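Side-chain contact in endo-pectate lyase (Erwinia chrysanthemi, PDB 3B4N), which cleaves polygalacturonate by calcium-assisted elimination and probably also acts, in endo fashion, on highly methylated pectins: residues 27-31 against 32-36. Numbering follows the deposited sequence.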
ATOM      1  N   SER A  27      -1.009 -11.393   7.456  1.00 11.75           N
ATOM      2  CA  SER A  27       0.192 -11.729   6.693  1.00 13.71           C
ATOM      3  C   SER A  27       1.370 -11.836   7.655  1.00 13.99           C
ATOM      4  O   SER A  27       1.648 -10.916   8.413  1.00 13.24           O
ATOM      5  CB  SER A  27       0.506 -10.686   5.624  1.00 13.52           C
ATOM      6  OG  SER A  27       1.596 -11.141   4.833  1.00 17.92           O
ATOM      7  N   GLN A  28       2.068 -12.966   7.627  1.00 18.84           N
ATOM      8  CA  GLN A  28       3.209 -13.163   8.512  1.00 22.62           C
ATOM      9  C   GLN A  28       4.521 -12.787   7.826  1.00 23.26           C
ATOM     10  O   GLN A  28       4.819 -13.287   6.745  1.00 23.36           O
ATOM     11  CB  GLN A  28       3.261 -14.622   8.960  1.00 24.67           C
ATOM     12  CG  GLN A  28       1.929 -15.151   9.477  1.00 27.77           C
ATOM     13  CD  GLN A  28       2.001 -16.605   9.897  1.00 30.00           C
ATOM     14  OE1 GLN A  28       2.729 -16.960  10.822  1.00 32.64           O
ATOM     15  NE2 GLN A  28       1.243 -17.457   9.215  1.00 31.84           N
ATOM     16  N   LYS A  29       5.303 -11.917   8.460  1.00 24.76           N
ATOM     17  CA  LYS A  29       6.587 -11.477   7.905  1.00 26.67           C
ATOM     18  C   LYS A  29       7.644 -11.213   8.987  1.00 27.45           C
ATOM     19  O   LYS A  29       7.466 -10.340   9.835  1.00 28.17           O
ATOM     20  CB  LYS A  29       6.400 -10.188   7.089  1.00 26.96           C
ATOM     21  CG  LYS A  29       5.573 -10.318   5.813  1.00 27.42           C
ATOM     22  CD  LYS A  29       6.361 -10.977   4.688  1.00 28.17           C
ATOM     23  CE  LYS A  29       5.767 -12.318   4.310  1.00 29.75           C
ATOM     24  NZ  LYS A  29       4.319 -12.188   3.987  1.00 28.68           N
ATOM     25  N   SER A  30       8.746 -11.957   8.942  1.00 28.91           N
ATOM     26  CA  SER A  30       9.845 -11.781   9.895  1.00 27.56           C
ATOM     27  C   SER A  30       9.422 -11.808  11.370  1.00 25.20           C
ATOM     28  O   SER A  30       9.737 -10.882  12.132  1.00 26.41           O
ATOM     29  CB  SER A  30      10.567 -10.464   9.593  1.00 29.82           C
ATOM     30  OG  SER A  30      11.694 -10.286  10.433  1.00 34.44           O
ATOM     31  N   ASP A  31       8.734 -12.880  11.761  1.00 21.60           N
ATOM     32  CA  ASP A  31       8.243 -13.077  13.131  1.00 19.05           C
ATOM     33  C   ASP A  31       7.282 -12.007  13.617  1.00 18.06           C
ATOM     34  O   ASP A  31       7.099 -11.806  14.822  1.00 19.07           O
ATOM     35  CB  ASP A  31       9.408 -13.191  14.101  1.00 19.50           C
ATOM     36  CG  ASP A  31      10.106 -14.514  13.986  1.00 20.92           C
ATOM     37  OD1 ASP A  31      11.184 -14.645  14.566  1.00 16.11           O
ATOM     38  OD2 ASP A  31       9.562 -15.422  13.322  1.00 22.55           O
ATOM     39  N   VAL A  32       6.680 -11.317  12.667  1.00 17.66           N
ATOM     40  CA  VAL A  32       5.719 -10.278  12.969  1.00 15.42           C
ATOM     41  C   VAL A  32       4.454 -10.653  12.218  1.00 15.46           C
ATOM     42  O   VAL A  32       4.512 -11.062  11.055  1.00 17.16           O
ATOM     43  CB  VAL A  32       6.220  -8.899  12.479  1.00 15.84           C
ATOM     44  CG1 VAL A  32       5.166  -7.834  12.727  1.00 17.11           C
ATOM     45  CG2 VAL A  32       7.506  -8.528  13.214  1.00 17.06           C
ATOM     46  N   ASN A  33       3.314 -10.568  12.894  1.00 12.10           N
ATOM     47  CA  ASN A  33       2.045 -10.856  12.244  1.00 11.86           C
ATOM     48  C   ASN A  33       1.433  -9.519  11.888  1.00 10.94           C
ATOM     49  O   ASN A  33       1.187  -8.690  12.764  1.00 12.15           O
ATOM     50  CB  ASN A  33       1.105 -11.607  13.183  1.00 10.88           C
ATOM     51  CG  ASN A  33       1.550 -13.030  13.433  1.00 12.65           C
ATOM     52  OD1 ASN A  33       1.311 -13.591  14.508  1.00 15.26           O
ATOM     53  ND2 ASN A  33       2.177 -13.634  12.434  1.00 11.87           N
ATOM     54  N   TYR A  34       1.218  -9.294  10.600  1.00  9.76           N
ATOM     55  CA  TYR A  34       0.615  -8.050  10.147  1.00 10.30           C
ATOM     56  C   TYR A  34      -0.865  -8.252   9.901  1.00  9.71           C
ATOM     57  O   TYR A  34      -1.279  -9.240   9.286  1.00 10.60           O
ATOM     58  CB  TYR A  34       1.273  -7.564   8.854  1.00 11.06           C
ATOM     59  CG  TYR A  34       2.658  -7.002   9.043  1.00 11.16           C
ATOM     60  CD1 TYR A  34       2.851  -5.668   9.382  1.00 13.10           C
ATOM     61  CD2 TYR A  34       3.775  -7.819   8.913  1.00 13.41           C
ATOM     62  CE1 TYR A  34       4.139  -5.157   9.590  1.00 14.20           C
ATOM     63  CE2 TYR A  34       5.055  -7.326   9.116  1.00 13.90           C
ATOM     64  CZ  TYR A  34       5.231  -6.000   9.453  1.00 15.28           C
ATOM     65  OH  TYR A  34       6.507  -5.530   9.658  1.00 17.06           O
ATOM     66  N   LEU A  35      -1.660  -7.322  10.411  1.00  8.71           N
ATOM     67  CA  LEU A  35      -3.098  -7.362  10.216  1.00  8.06           C
ATOM     68  C   LEU A  35      -3.501  -6.203   9.326  1.00  7.83           C
ATOM     69  O   LEU A  35      -2.980  -5.097   9.454  1.00  9.08           O
ATOM     70  CB  LEU A  35      -3.838  -7.216  11.542  1.00  9.41           C
ATOM     71  CG  LEU A  35      -3.573  -8.272  12.606  1.00  9.25           C
ATOM     72  CD1 LEU A  35      -4.420  -7.961  13.844  1.00 11.51           C
ATOM     73  CD2 LEU A  35      -3.914  -9.649  12.055  1.00 11.59           C
ATOM     74  N   GLY A  36      -4.435  -6.475   8.428  1.00  7.51           N
ATOM     75  CA  GLY A  36      -4.959  -5.445   7.554  1.00  8.32           C
ATOM     76  C   GLY A  36      -6.459  -5.653   7.501  1.00  7.27           C
ATOM     77  O   GLY A  36      -6.934  -6.780   7.316  1.00  8.13           O
TER
HETATM   78  O   HOH W   1       3.934 -15.567  12.513  1.00 33.03           O
HETATM   79  O   HOH W   2       8.449  -7.337   9.209  1.00 26.79           O
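Ser27 and Tyr34 face each other as an antiparallel hydrogen-bonded pair: Ser27 N donates a hydrogen bond to Tyr34 O at 2.8 Å, and Tyr34 N returns the bond to Ser27 O at 2.8 Å. Two residues nearer the turn, Lys29 N reaches Val32 O at 2.8 Å in an almost straight bond, while the return bond from Val32 N to Lys29 O is long and bent, 3.1 Å, its donor standing well above the carbonyl plane. Water reinforces both faces of the hairpin. On one, Gln28 and Asn33 run side by side with amide planes 68° apart, and a water accepts from Asn33 ND2 while donating to Gln28 OE1; Asn33 OD1 turns to Tyr86. On the opposite face, a second water joins Lys29 O and Tyr34 OH (2.7 Å from the water), arriving in the plane of the ring; the same hydroxyl bonds Asn274. The Tyr34 ring lies over the face of the hairpin that carries Lys29 and Val32: Val32 CG1, swung opposite the backbone N by a chi1 of 177°, sits 3.6 Å above one face toward the rim, and Lys29 CB meets the edge at CE2, 3.8 Å away. Beyond CB the lysine chain folds back, bringing NZ to a salt bridge with Glu190, whose other carboxylate oxygen takes Ser27 OG. Ser30 and Asp31, both with left-handed backbone angles, make the two-residue turn, close to type I'. This is a tight beta hairpin of the N-terminal fibronectin type III-like domain, with its Lys29 and Tyr34 face laid against the catalytic parallel beta-helix.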